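Local coordinates for DUF4276 family protein (Pyrococcus horikoshii, PDB 2P62) that is of unknown function but belongs to the Toprim-like clan, whose better-known members are metal-dependent enzymes acting on nucleic acids, at residues G43-I46 with G47-P50; E148-E151 with L152-L156; D188-H191 with I192-I195; R218-E221 with L222-F226. All coordinates share one frame; numbering follows the deposited sequence.

Contact 1: G43-I46 with G47-P50; sequences GFRI and GEHP
E48 folds back over the start of its own loop and meets F44 and R45. The polar part is a turn of the backbone. The N-H of E48 reaches two carbonyl oxygens, both weakly. The bond from E48 N to I46 O spans 3.3 Å, and the one from E48 N to R45 O spans 3.5 Å. Both are bent.

The side-chain contacts follow from that turn. E48 has CG anti to its own N (chi1 173°) and an extended chain beyond, which carries the carboxylate to F44. There OE1 of E48 lies 3.4 Å from CB of F44 and also meets CG, the root of the ring. Ring and carboxylate planes stand nearly perpendicular, at 84°. R45 passes across E48 at about a right angle, with R45 CG 3.8 Å from E48 CB. F44 also meets P50, whose CG lies 4.3 Å from F44 CE1.

F44 further packs on W42, F37 and I63, and P50 packs on F37 and I63 as well.

Charge pairs only loosely. R45 NE is 5.3 Å from E48 OE2, too far for a salt bridge, and R45 NH1 bonds instead to the backbone oxygen of E66. The turn thus rests on weak backbone bonds and apolar packing, with a carboxylate oxygen set against CB and the root of a ring.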
ATOM      1  N   GLY A  43     -10.425  11.461  20.702  1.00 58.19           N
ATOM      2  CA  GLY A  43     -11.468  10.570  20.227  1.00 57.12           C
ATOM      3  C   GLY A  43     -11.013   9.632  19.125  1.00 57.81           C
ATOM      4  O   GLY A  43     -11.835   9.076  18.393  1.00 56.23           O
ATOM      5  N   PHE A  44      -9.702   9.454  19.003  1.00 59.21           N
ATOM      6  CA  PHE A  44      -9.142   8.566  17.989  1.00 61.63           C
ATOM      7  C   PHE A  44      -9.305   7.112  18.432  1.00 64.15           C
ATOM      8  O   PHE A  44      -9.586   6.839  19.602  1.00 64.58           O
ATOM      9  CB  PHE A  44      -7.656   8.883  17.771  1.00 59.57           C
ATOM     10  CG  PHE A  44      -7.400  10.252  17.193  1.00 57.04           C
ATOM     11  CD1 PHE A  44      -6.143  10.845  17.305  1.00 56.55           C
ATOM     12  CD2 PHE A  44      -8.411  10.951  16.539  1.00 55.69           C
ATOM     13  CE1 PHE A  44      -5.897  12.120  16.782  1.00 55.42           C
ATOM     14  CE2 PHE A  44      -8.179  12.222  16.013  1.00 54.84           C
ATOM     15  CZ  PHE A  44      -6.917  12.807  16.133  1.00 54.79           C
ATOM     16  N   ARG A  45      -9.140   6.182  17.495  1.00 66.86           N
ATOM     17  CA  ARG A  45      -9.261   4.765  17.816  1.00 68.56           C
ATOM     18  C   ARG A  45      -8.019   4.277  18.551  1.00 69.05           C
ATOM     19  O   ARG A  45      -6.967   4.922  18.513  1.00 68.54           O
ATOM     20  CB  ARG A  45      -9.482   3.934  16.552  1.00 69.26           C
ATOM     21  CG  ARG A  45      -8.404   4.085  15.501  1.00 71.15           C
ATOM     22  CD  ARG A  45      -8.646   3.159  14.310  1.00 72.18           C
ATOM     23  NE  ARG A  45      -9.982   3.317  13.735  1.00 73.77           N
ATOM     24  CZ  ARG A  45     -11.073   2.690  14.173  1.00 74.47           C
ATOM     25  NH1 ARG A  45     -12.244   2.901  13.584  1.00 75.18           N
ATOM     26  NH2 ARG A  45     -10.996   1.840  15.188  1.00 74.29           N
ATOM     27  N   ILE A  46      -8.159   3.132  19.215  1.00 69.70           N
ATOM     28  CA  ILE A  46      -7.096   2.512  20.007  1.00 70.49           C
ATOM     29  C   ILE A  46      -5.641   2.733  19.593  1.00 70.02           C
ATOM     30  O   ILE A  46      -4.971   3.620  20.129  1.00 70.89           O
ATOM     31  CB  ILE A  46      -7.331   0.981  20.153  1.00 71.64           C
ATOM     32  CG1 ILE A  46      -8.215   0.456  19.012  1.00 72.17           C
ATOM     33  CG2 ILE A  46      -7.968   0.688  21.508  1.00 71.77           C
ATOM     34  CD1 ILE A  46      -7.601   0.569  17.627  1.00 72.76           C
ATOM     35  N   GLY A  47      -5.150   1.928  18.654  1.00 68.78           N
ATOM     36  CA  GLY A  47      -3.764   2.049  18.230  1.00 66.62           C
ATOM     37  C   GLY A  47      -3.538   2.845  16.961  1.00 65.08           C
ATOM     38  O   GLY A  47      -3.009   2.330  15.976  1.00 64.97           O
ATOM     39  N   GLU A  48      -3.928   4.112  16.984  1.00 63.71           N
ATOM     40  CA  GLU A  48      -3.759   4.967  15.822  1.00 61.48           C
ATOM     41  C   GLU A  48      -2.597   5.934  15.990  1.00 59.56           C
ATOM     42  O   GLU A  48      -2.478   6.607  17.015  1.00 59.25           O
ATOM     43  CB  GLU A  48      -5.043   5.755  15.550  1.00 61.80           C
ATOM     44  CG  GLU A  48      -4.887   6.802  14.459  1.00 62.38           C
ATOM     45  CD  GLU A  48      -6.205   7.211  13.850  1.00 63.00           C
ATOM     46  OE1 GLU A  48      -7.073   7.727  14.585  1.00 64.27           O
ATOM     47  OE2 GLU A  48      -6.369   7.011  12.629  1.00 62.86           O
ATOM     48  N   HIS A  49      -1.739   5.996  14.977  1.00 56.89           N
ATOM     49  CA  HIS A  49      -0.594   6.898  15.000  1.00 54.92           C
ATOM     50  C   HIS A  49      -0.751   7.936  13.884  1.00 50.45           C
ATOM     51  O   HIS A  49      -0.347   7.712  12.739  1.00 50.78           O
ATOM     52  CB  HIS A  49       0.712   6.108  14.829  1.00 56.59           C
ATOM     53  CG  HIS A  49       1.015   5.191  15.975  1.00 60.96           C
ATOM     54  ND1 HIS A  49       0.138   4.219  16.406  1.00 62.30           N
ATOM     55  CD2 HIS A  49       2.101   5.099  16.781  1.00 63.17           C
ATOM     56  CE1 HIS A  49       0.669   3.568  17.427  1.00 62.87           C
ATOM     57  NE2 HIS A  49       1.860   4.083  17.674  1.00 62.84           N
ATOM     58  N   PRO A  50      -1.354   9.087  14.208  1.00 45.30           N
ATOM     59  CA  PRO A  50      -1.552  10.138  13.209  1.00 42.16           C
ATOM     60  C   PRO A  50      -0.251  10.778  12.749  1.00 38.80           C
ATOM     61  O   PRO A  50       0.736  10.812  13.478  1.00 39.57           O
ATOM     62  CB  PRO A  50      -2.466  11.125  13.925  1.00 41.95           C
ATOM     63  CG  PRO A  50      -2.041  11.005  15.340  1.00 44.38           C
ATOM     64  CD  PRO A  50      -1.858   9.509  15.526  1.00 45.03           C
TER

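Contact 2: E148-E151 with L152-L156; sequences EKKE and LELSL
E151 ends the loop and starts the helix, so its backbone and its side chain do separate work against residues 152-156. Its carbonyl oxygen receives two weak bonds from the first turn. L154 N lies 2.9 Å from E151 O but approaches at a bent 127°. S155 N is straighter, at 157°, and longer, 3.4 Å from E151 O.

The side chain of L154 packs against the loop backbone. Its CG sits anti to the backbone N, which turns the branch back toward the incoming loop. CB of L154 is 3.1 Å from K149 O, and CD1 and CD2 close round the same oxygen. CD2 also packs 3.7 Å from CA of K150. The side chain of E148 crosses L154 at about a right angle, only its OE2 nearing CD2, and that OE2 is bonded to L141 N.

The two acidic side chains face each other without a bond. E151 OE2 and E153 OE2 are 3.4 Å apart, both acceptors, with their carboxylate planes turned 60° against each other. E153 OE1 has its mate in K187, a salt bridge to helix 186-196. With an alanine here in place of E151, CG and the carboxylate are gone, which would probably leave a gap beside E153 OE2 and its carboxylate freer to turn.

E151 OE1 also lies close to D99, and D97 accepts the N-H of L152. D97 and D99 probably correspond to the acidic DxD motif of Toprim domains. The chemistry is therefore that of a crowded acidic patch at a helix start, consistent with a site for cations.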
ATOM      1  N   GLU A 148     -16.170  11.114 -15.747  1.00 38.83           N
ATOM      2  CA  GLU A 148     -16.074  12.348 -14.985  1.00 39.24           C
ATOM      3  C   GLU A 148     -16.422  12.097 -13.510  1.00 39.58           C
ATOM      4  O   GLU A 148     -17.488  12.490 -13.040  1.00 40.83           O
ATOM      5  CB  GLU A 148     -17.018  13.375 -15.615  1.00 38.35           C
ATOM      6  CG  GLU A 148     -16.491  14.791 -15.648  1.00 41.14           C
ATOM      7  CD  GLU A 148     -15.213  14.941 -16.457  1.00 41.13           C
ATOM      8  OE1 GLU A 148     -15.205  14.578 -17.652  1.00 41.78           O
ATOM      9  OE2 GLU A 148     -14.211  15.429 -15.895  1.00 40.41           O
ATOM     10  N   LYS A 149     -15.530  11.426 -12.785  1.00 37.70           N
ATOM     11  CA  LYS A 149     -15.773  11.151 -11.371  1.00 36.53           C
ATOM     12  C   LYS A 149     -14.943  12.119 -10.532  1.00 35.26           C
ATOM     13  O   LYS A 149     -13.712  12.089 -10.560  1.00 34.60           O
ATOM     14  CB  LYS A 149     -15.424   9.695 -11.047  1.00 37.65           C
ATOM     15  CG  LYS A 149     -16.085   8.701 -12.003  1.00 40.60           C
ATOM     16  CD  LYS A 149     -15.841   7.242 -11.608  1.00 44.04           C
ATOM     17  CE  LYS A 149     -16.545   6.888 -10.302  1.00 45.87           C
ATOM     18  NZ  LYS A 149     -16.427   5.439  -9.996  1.00 47.93           N
ATOM     19  N   LYS A 150     -15.633  12.994  -9.805  1.00 34.04           N
ATOM     20  CA  LYS A 150     -14.974  14.000  -8.987  1.00 33.76           C
ATOM     21  C   LYS A 150     -14.405  13.406  -7.710  1.00 33.14           C
ATOM     22  O   LYS A 150     -15.135  13.066  -6.775  1.00 31.31           O
ATOM     23  CB  LYS A 150     -15.948  15.137  -8.671  1.00 35.58           C
ATOM     24  CG  LYS A 150     -16.473  15.859  -9.909  1.00 35.08           C
ATOM     25  CD  LYS A 150     -17.239  17.108  -9.509  1.00 39.56           C
ATOM     26  CE  LYS A 150     -17.786  17.866 -10.711  1.00 41.77           C
ATOM     27  NZ  LYS A 150     -18.866  17.102 -11.405  1.00 45.01           N
ATOM     28  N   GLU A 151     -13.082  13.294  -7.685  1.00 32.54           N
ATOM     29  CA  GLU A 151     -12.379  12.715  -6.552  1.00 31.46           C
ATOM     30  C   GLU A 151     -10.892  12.988  -6.671  1.00 30.08           C
ATOM     31  O   GLU A 151     -10.435  13.533  -7.673  1.00 30.37           O
ATOM     32  CB  GLU A 151     -12.644  11.204  -6.494  1.00 31.90           C
ATOM     33  CG  GLU A 151     -12.361  10.442  -7.785  1.00 31.44           C
ATOM     34  CD  GLU A 151     -12.751   8.975  -7.688  1.00 33.72           C
ATOM     35  OE1 GLU A 151     -13.875   8.684  -7.223  1.00 36.12           O
ATOM     36  OE2 GLU A 151     -11.950   8.107  -8.093  1.00 35.35           O
ATOM     37  N   LEU A 152     -10.145  12.614  -5.642  1.00 29.33           N
ATOM     38  CA  LEU A 152      -8.702  12.825  -5.612  1.00 28.63           C
ATOM     39  C   LEU A 152      -8.001  12.384  -6.895  1.00 29.58           C
ATOM     40  O   LEU A 152      -7.108  13.070  -7.391  1.00 30.03           O
ATOM     41  CB  LEU A 152      -8.105  12.081  -4.415  1.00 27.39           C
ATOM     42  CG  LEU A 152      -6.670  12.336  -3.928  1.00 29.59           C
ATOM     43  CD1 LEU A 152      -5.818  11.140  -4.274  1.00 27.90           C
ATOM     44  CD2 LEU A 152      -6.096  13.629  -4.499  1.00 26.89           C
ATOM     45  N   GLU A 153      -8.420  11.252  -7.445  1.00 28.35           N
ATOM     46  CA  GLU A 153      -7.786  10.745  -8.646  1.00 28.07           C
ATOM     47  C   GLU A 153      -8.043  11.612  -9.883  1.00 29.49           C
ATOM     48  O   GLU A 153      -7.181  11.721 -10.756  1.00 28.12           O
ATOM     49  CB  GLU A 153      -8.226   9.301  -8.878  1.00 28.03           C
ATOM     50  CG  GLU A 153      -7.640   8.312  -7.861  1.00 29.62           C
ATOM     51  CD  GLU A 153      -8.305   8.340  -6.478  1.00 30.48           C
ATOM     52  OE1 GLU A 153      -7.864   7.538  -5.616  1.00 27.39           O
ATOM     53  OE2 GLU A 153      -9.254   9.136  -6.246  1.00 27.88           O
ATOM     54  N   LEU A 154      -9.218  12.239  -9.942  1.00 29.40           N
ATOM     55  CA  LEU A 154      -9.565  13.107 -11.060  1.00 30.16           C
ATOM     56  C   LEU A 154      -8.580  14.280 -11.106  1.00 30.03           C
ATOM     57  O   LEU A 154      -8.116  14.675 -12.171  1.00 31.25           O
ATOM     58  CB  LEU A 154     -11.002  13.627 -10.924  1.00 32.36           C
ATOM     59  CG  LEU A 154     -11.573  14.216 -12.229  1.00 33.17           C
ATOM     60  CD1 LEU A 154     -11.675  13.096 -13.249  1.00 32.22           C
ATOM     61  CD2 LEU A 154     -12.939  14.859 -12.003  1.00 33.06           C
ATOM     62  N   SER A 155      -8.254  14.829  -9.945  1.00 30.56           N
ATOM     63  CA  SER A 155      -7.296  15.926  -9.879  1.00 31.08           C
ATOM     64  C   SER A 155      -5.913  15.418 -10.286  1.00 30.90           C
ATOM     65  O   SER A 155      -5.181  16.107 -10.994  1.00 30.94           O
ATOM     66  CB  SER A 155      -7.232  16.494  -8.463  1.00 30.96           C
ATOM     67  OG  SER A 155      -8.494  16.981  -8.050  1.00 33.75           O
ATOM     68  N   LEU A 156      -5.556  14.222  -9.817  1.00 30.55           N
ATOM     69  CA  LEU A 156      -4.266  13.604 -10.142  1.00 29.22           C
ATOM     70  C   LEU A 156      -4.201  13.366 -11.648  1.00 26.93           C
ATOM     71  O   LEU A 156      -3.156  13.524 -12.269  1.00 25.82           O
ATOM     72  CB  LEU A 156      -4.104  12.262  -9.407  1.00 31.64           C
ATOM     73  CG  LEU A 156      -3.299  12.170  -8.094  1.00 33.98           C
ATOM     74  CD1 LEU A 156      -1.826  12.482  -8.374  1.00 34.41           C
ATOM     75  CD2 LEU A 156      -3.851  13.121  -7.065  1.00 33.79           C
TER

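Contact 3: D188-H191 with I192-I195; sequences DVMH and ILSI
M190 and L193 lie side by side on one flank of the helix and point the same way. The methyl CE of M190 meets CD2 of L193 at 3.5 Å. The methionine gets there by bending twice, at chi2 (67°) and chi3, so that its end swings along the helix. L193 has CG anti to its N, which holds its branch beside that methyl. M190 also packs on Y208 of helix 204-218.

I192 leaves on another flank. Its CB lies 3.4 Å from V189 O, and its side chain packs on M173 and L176 of helix 171-180 and on Y169 and L184. I195 comes one turn after H191, with CG1 3.4 Å from H191 O.

S194 turns its hydroxyl back to the preceding turn. OG gives a weak bond to M190 O at 3.4 Å, and S194 N bonds to the same oxygen at 3.2 Å. One carbonyl thus holds two donors of one residue. The backbone bond from L193 N to V189 O is shorter, 2.9 Å, and fairly straight at 154°.

The imidazole of H191 makes a weak bond from ND1 to K187 O. Its ring meets that of H191 of the second subunit, their planes about 40° apart. D188 packs on I195 of the second subunit, and I195 on D188 of that subunit. This reciprocal pattern is consistent with antiparallel helices paired about a twofold axis. The segment is typical of a helix in a dimer interface, one flank in its own helical core and the other against its copy.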
ATOM      1  N   ASP A 188      -8.451   4.208 -12.764  1.00 31.03           N
ATOM      2  CA  ASP A 188      -7.846   3.353 -13.779  1.00 30.81           C
ATOM      3  C   ASP A 188      -6.640   4.111 -14.354  1.00 30.41           C
ATOM      4  O   ASP A 188      -5.567   3.539 -14.549  1.00 29.56           O
ATOM      5  CB  ASP A 188      -8.848   3.044 -14.903  1.00 32.28           C
ATOM      6  CG  ASP A 188      -9.844   1.939 -14.538  1.00 34.66           C
ATOM      7  OD1 ASP A 188     -10.888   1.842 -15.226  1.00 36.15           O
ATOM      8  OD2 ASP A 188      -9.587   1.161 -13.588  1.00 33.44           O
ATOM      9  N   VAL A 189      -6.821   5.404 -14.610  1.00 29.71           N
ATOM     10  CA  VAL A 189      -5.758   6.234 -15.174  1.00 28.93           C
ATOM     11  C   VAL A 189      -4.548   6.254 -14.248  1.00 29.45           C
ATOM     12  O   VAL A 189      -3.398   6.361 -14.684  1.00 29.64           O
ATOM     13  CB  VAL A 189      -6.239   7.697 -15.397  1.00 28.22           C
ATOM     14  CG1 VAL A 189      -5.095   8.548 -15.942  1.00 25.05           C
ATOM     15  CG2 VAL A 189      -7.415   7.725 -16.369  1.00 25.01           C
ATOM     16  N   MET A 190      -4.816   6.152 -12.958  1.00 28.61           N
ATOM     17  CA  MET A 190      -3.745   6.173 -11.987  1.00 28.46           C
ATOM     18  C   MET A 190      -2.805   4.994 -12.241  1.00 28.43           C
ATOM     19  O   MET A 190      -1.598   5.100 -12.052  1.00 29.94           O
ATOM     20  CB  MET A 190      -4.342   6.115 -10.587  1.00 27.12           C
ATOM     21  CG  MET A 190      -3.843   7.201  -9.664  1.00 28.18           C
ATOM     22  SD  MET A 190      -4.301   8.891 -10.016  1.00 18.00           S
ATOM     23  CE  MET A 190      -3.200   9.350 -11.194  1.00 27.04           C
ATOM     24  N   HIS A 191      -3.356   3.874 -12.689  1.00 27.54           N
ATOM     25  CA  HIS A 191      -2.530   2.715 -12.971  1.00 28.11           C
ATOM     26  C   HIS A 191      -1.748   2.871 -14.265  1.00 29.81           C
ATOM     27  O   HIS A 191      -0.686   2.272 -14.421  1.00 30.25           O
ATOM     28  CB  HIS A 191      -3.379   1.449 -13.002  1.00 26.03           C
ATOM     29  CG  HIS A 191      -3.803   0.996 -11.645  1.00 23.93           C
ATOM     30  ND1 HIS A 191      -5.060   1.241 -11.136  1.00 20.78           N
ATOM     31  CD2 HIS A 191      -3.110   0.383 -10.658  1.00 23.03           C
ATOM     32  CE1 HIS A 191      -5.123   0.799  -9.893  1.00 21.68           C
ATOM     33  NE2 HIS A 191      -3.951   0.275  -9.578  1.00 22.98           N
ATOM     34  N   ILE A 192      -2.267   3.671 -15.191  1.00 30.68           N
ATOM     35  CA  ILE A 192      -1.567   3.908 -16.441  1.00 29.70           C
ATOM     36  C   ILE A 192      -0.386   4.789 -16.081  1.00 30.81           C
ATOM     37  O   ILE A 192       0.703   4.648 -16.641  1.00 33.46           O
ATOM     38  CB  ILE A 192      -2.454   4.644 -17.454  1.00 30.36           C
ATOM     39  CG1 ILE A 192      -3.628   3.751 -17.840  1.00 27.78           C
ATOM     40  CG2 ILE A 192      -1.629   5.054 -18.675  1.00 28.59           C
ATOM     41  CD1 ILE A 192      -4.537   4.362 -18.856  1.00 30.40           C
ATOM     42  N   LEU A 193      -0.612   5.696 -15.131  1.00 29.48           N
ATOM     43  CA  LEU A 193       0.435   6.597 -14.658  1.00 29.79           C
ATOM     44  C   LEU A 193       1.586   5.789 -14.041  1.00 31.10           C
ATOM     45  O   LEU A 193       2.746   6.147 -14.208  1.00 32.35           O
ATOM     46  CB  LEU A 193      -0.122   7.581 -13.616  1.00 29.15           C
ATOM     47  CG  LEU A 193       0.882   8.567 -12.988  1.00 31.93           C
ATOM     48  CD1 LEU A 193       1.403   9.521 -14.056  1.00 32.41           C
ATOM     49  CD2 LEU A 193       0.218   9.366 -11.869  1.00 31.22           C
ATOM     50  N   SER A 194       1.271   4.703 -13.333  1.00 30.95           N
ATOM     51  CA  SER A 194       2.309   3.872 -12.725  1.00 31.80           C
ATOM     52  C   SER A 194       3.217   3.298 -13.813  1.00 32.54           C
ATOM     53  O   SER A 194       4.438   3.203 -13.653  1.00 31.11           O
ATOM     54  CB  SER A 194       1.694   2.712 -11.935  1.00 31.94           C
ATOM     55  OG  SER A 194       0.935   3.158 -10.834  1.00 32.09           O
ATOM     56  N   ILE A 195       2.598   2.904 -14.918  1.00 31.87           N
ATOM     57  CA  ILE A 195       3.318   2.341 -16.046  1.00 31.78           C
ATOM     58  C   ILE A 195       4.112   3.425 -16.762  1.00 33.18           C
ATOM     59  O   ILE A 195       5.274   3.221 -17.122  1.00 34.83           O
ATOM     60  CB  ILE A 195       2.339   1.700 -17.032  1.00 30.42           C
ATOM     61  CG1 ILE A 195       1.596   0.556 -16.333  1.00 27.04           C
ATOM     62  CG2 ILE A 195       3.076   1.252 -18.280  1.00 29.11           C
ATOM     63  CD1 ILE A 195       0.463  -0.048 -17.152  1.00 26.24           C
TER

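Contact 4: R218-E221 with L222-F226; sequences RNRE and LLIRF
N219 and L222 meet at the start of helix 220-229, their side chains crossing at about a right angle. CG of N219 lies 3.3 Å from CB of L222. N219 has CG anti to its backbone N (chi1 -170°), which brings the amide over the first turn. Its backbone O accepts a weak bond from L222 N at 3.1 Å. If N219 were an alanine here, the N-cap position would lack its amide, and a gap would probably open beside CB of L222.

Next along the helix, R220 packs on I224, one turn after it. NH1 of R220 approaches CD1 of I224 to 3.4 Å, at the end of a chain extended from CG to NE. E221 runs beside I224, with OE2 3.9 Å from the same CD1. Helix bonds underlie these positions. I224 N to R220 O, at 3.1 Å, is nearly straight (167°), and R225 N to E221 O, at 2.9 Å, less so.

Salt bridges from R218 to D163 and from R225 to E229 lie further out. L222 and L223 rest on M215 of helix 204-218. L222 and F226 reach L162 of helix 152-162, so this helix start packs on two neighbours while R220 and E221 are exposed, R220 also touching L24.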
ATOM      1  N   ARG A 218      11.679  19.390 -10.876  1.00 48.78           N
ATOM      2  CA  ARG A 218      11.876  19.588 -12.314  1.00 48.11           C
ATOM      3  C   ARG A 218      11.020  20.678 -12.942  1.00 47.49           C
ATOM      4  O   ARG A 218      11.456  21.336 -13.891  1.00 47.13           O
ATOM      5  CB  ARG A 218      11.662  18.279 -13.091  1.00 48.55           C
ATOM      6  CG  ARG A 218      10.240  17.728 -13.085  1.00 49.33           C
ATOM      7  CD  ARG A 218      10.134  16.493 -13.986  1.00 48.93           C
ATOM      8  NE  ARG A 218       8.907  15.727 -13.762  1.00 47.98           N
ATOM      9  CZ  ARG A 218       7.721  16.007 -14.299  1.00 46.76           C
ATOM     10  NH1 ARG A 218       7.579  17.042 -15.115  1.00 45.83           N
ATOM     11  NH2 ARG A 218       6.671  15.250 -14.008  1.00 45.53           N
ATOM     12  N   ASN A 219       9.810  20.870 -12.425  1.00 45.32           N
ATOM     13  CA  ASN A 219       8.914  21.888 -12.960  1.00 43.87           C
ATOM     14  C   ASN A 219       7.943  22.364 -11.894  1.00 43.58           C
ATOM     15  O   ASN A 219       6.752  22.068 -11.939  1.00 43.83           O
ATOM     16  CB  ASN A 219       8.149  21.333 -14.162  1.00 44.77           C
ATOM     17  CG  ASN A 219       7.372  22.405 -14.915  1.00 47.39           C
ATOM     18  OD1 ASN A 219       6.866  22.160 -16.014  1.00 47.76           O
ATOM     19  ND2 ASN A 219       7.264  23.594 -14.323  1.00 48.37           N
ATOM     20  N   ARG A 220       8.474  23.120 -10.942  1.00 43.84           N
ATOM     21  CA  ARG A 220       7.701  23.655  -9.834  1.00 42.91           C
ATOM     22  C   ARG A 220       6.481  24.458 -10.279  1.00 43.10           C
ATOM     23  O   ARG A 220       5.398  24.323  -9.705  1.00 43.33           O
ATOM     24  CB  ARG A 220       8.608  24.528  -8.962  1.00 43.65           C
ATOM     25  CG  ARG A 220       8.027  24.909  -7.599  1.00 44.98           C
ATOM     26  CD  ARG A 220       9.137  25.372  -6.662  1.00 44.56           C
ATOM     27  NE  ARG A 220       8.688  25.642  -5.297  1.00 44.56           N
ATOM     28  CZ  ARG A 220       8.051  26.744  -4.914  1.00 45.84           C
ATOM     29  NH1 ARG A 220       7.778  27.696  -5.799  1.00 47.06           N
ATOM     30  NH2 ARG A 220       7.702  26.901  -3.640  1.00 44.63           N
ATOM     31  N   GLU A 221       6.652  25.285 -11.305  1.00 42.40           N
ATOM     32  CA  GLU A 221       5.557  26.119 -11.791  1.00 42.63           C
ATOM     33  C   GLU A 221       4.372  25.333 -12.310  1.00 41.04           C
ATOM     34  O   GLU A 221       3.223  25.775 -12.206  1.00 39.99           O
ATOM     35  CB  GLU A 221       6.063  27.078 -12.869  1.00 46.32           C
ATOM     36  CG  GLU A 221       7.055  28.087 -12.315  1.00 51.92           C
ATOM     37  CD  GLU A 221       6.560  28.698 -11.012  1.00 55.71           C
ATOM     38  OE1 GLU A 221       5.436  29.256 -11.006  1.00 57.19           O
ATOM     39  OE2 GLU A 221       7.289  28.609  -9.994  1.00 57.85           O
ATOM     40  N   LEU A 222       4.649  24.169 -12.877  1.00 39.87           N
ATOM     41  CA  LEU A 222       3.582  23.333 -13.392  1.00 39.12           C
ATOM     42  C   LEU A 222       2.671  22.896 -12.229  1.00 37.64           C
ATOM     43  O   LEU A 222       1.451  22.987 -12.336  1.00 35.46           O
ATOM     44  CB  LEU A 222       4.172  22.113 -14.100  1.00 39.39           C
ATOM     45  CG  LEU A 222       3.125  21.191 -14.721  1.00 41.36           C
ATOM     46  CD1 LEU A 222       2.418  21.913 -15.870  1.00 41.08           C
ATOM     47  CD2 LEU A 222       3.799  19.925 -15.215  1.00 44.96           C
ATOM     48  N   LEU A 223       3.268  22.439 -11.124  1.00 37.03           N
ATOM     49  CA  LEU A 223       2.503  21.995  -9.952  1.00 38.04           C
ATOM     50  C   LEU A 223       1.696  23.141  -9.345  1.00 37.28           C
ATOM     51  O   LEU A 223       0.526  22.976  -8.985  1.00 37.50           O
ATOM     52  CB  LEU A 223       3.430  21.425  -8.869  1.00 38.17           C
ATOM     53  CG  LEU A 223       2.723  20.969  -7.576  1.00 37.76           C
ATOM     54  CD1 LEU A 223       2.013  19.650  -7.840  1.00 34.45           C
ATOM     55  CD2 LEU A 223       3.724  20.815  -6.433  1.00 36.13           C
ATOM     56  N   ILE A 224       2.330  24.299  -9.223  1.00 36.97           N
ATOM     57  CA  ILE A 224       1.669  25.467  -8.667  1.00 37.08           C
ATOM     58  C   ILE A 224       0.480  25.841  -9.541  1.00 37.21           C
ATOM     59  O   ILE A 224      -0.598  26.137  -9.032  1.00 38.13           O
ATOM     60  CB  ILE A 224       2.659  26.652  -8.552  1.00 37.30           C
ATOM     61  CG1 ILE A 224       3.641  26.381  -7.403  1.00 37.05           C
ATOM     62  CG2 ILE A 224       1.910  27.946  -8.329  1.00 34.93           C
ATOM     63  CD1 ILE A 224       4.749  27.407  -7.269  1.00 41.83           C
ATOM     64  N   ARG A 225       0.675  25.805 -10.855  1.00 37.84           N
ATOM     65  CA  ARG A 225      -0.389  26.130 -11.805  1.00 37.79           C
ATOM     66  C   ARG A 225      -1.521  25.115 -11.655  1.00 37.21           C
ATOM     67  O   ARG A 225      -2.705  25.465 -11.662  1.00 36.37           O
ATOM     68  CB  ARG A 225       0.153  26.081 -13.233  1.00 40.75           C
ATOM     69  CG  ARG A 225      -0.907  26.236 -14.302  1.00 43.63           C
ATOM     70  CD  ARG A 225      -0.382  25.841 -15.677  1.00 46.10           C
ATOM     71  NE  ARG A 225      -1.506  25.644 -16.585  1.00 51.05           N
ATOM     72  CZ  ARG A 225      -1.442  25.021 -17.756  1.00 52.10           C
ATOM     73  NH1 ARG A 225      -0.287  24.521 -18.188  1.00 52.93           N
ATOM     74  NH2 ARG A 225      -2.546  24.887 -18.486  1.00 51.92           N
ATOM     75  N   PHE A 226      -1.141  23.849 -11.528  1.00 34.70           N
ATOM     76  CA  PHE A 226      -2.109  22.787 -11.354  1.00 33.47           C
ATOM     77  C   PHE A 226      -2.929  23.055 -10.093  1.00 33.60           C
ATOM     78  O   PHE A 226      -4.160  23.071 -10.141  1.00 33.33           O
ATOM     79  CB  PHE A 226      -1.387  21.432 -11.273  1.00 30.86           C
ATOM     80  CG  PHE A 226      -2.132  20.381 -10.493  1.00 30.10           C
ATOM     81  CD1 PHE A 226      -1.719  20.033  -9.207  1.00 30.51           C
ATOM     82  CD2 PHE A 226      -3.261  19.765 -11.025  1.00 28.49           C
ATOM     83  CE1 PHE A 226      -2.418  19.088  -8.463  1.00 30.03           C
ATOM     84  CE2 PHE A 226      -3.971  18.818 -10.292  1.00 28.45           C
ATOM     85  CZ  PHE A 226      -3.553  18.477  -9.009  1.00 29.32           C
TER

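Overall arrangement
The four contacts follow in series along the chain, and none nests in or crosses another. Contact 1 shapes the loop between helix 39-42 and strand 51-55, beside the sheet. It stands apart, its nearest atoms about 17 Å from those of contact 2. The chain then reaches contact 2, where the loop after strand 129-136 becomes helix 152-162. This helix links the remaining two. L156 CB touches M190 SD of contact 3 at 3.4 Å, and S155 packs on F226 of contact 4. Contacts 3 and 4 do not touch, staying about 8 Å apart at their nearest atoms. Helices 152-162, 186-196 and 220-229 are so tied into one helical part.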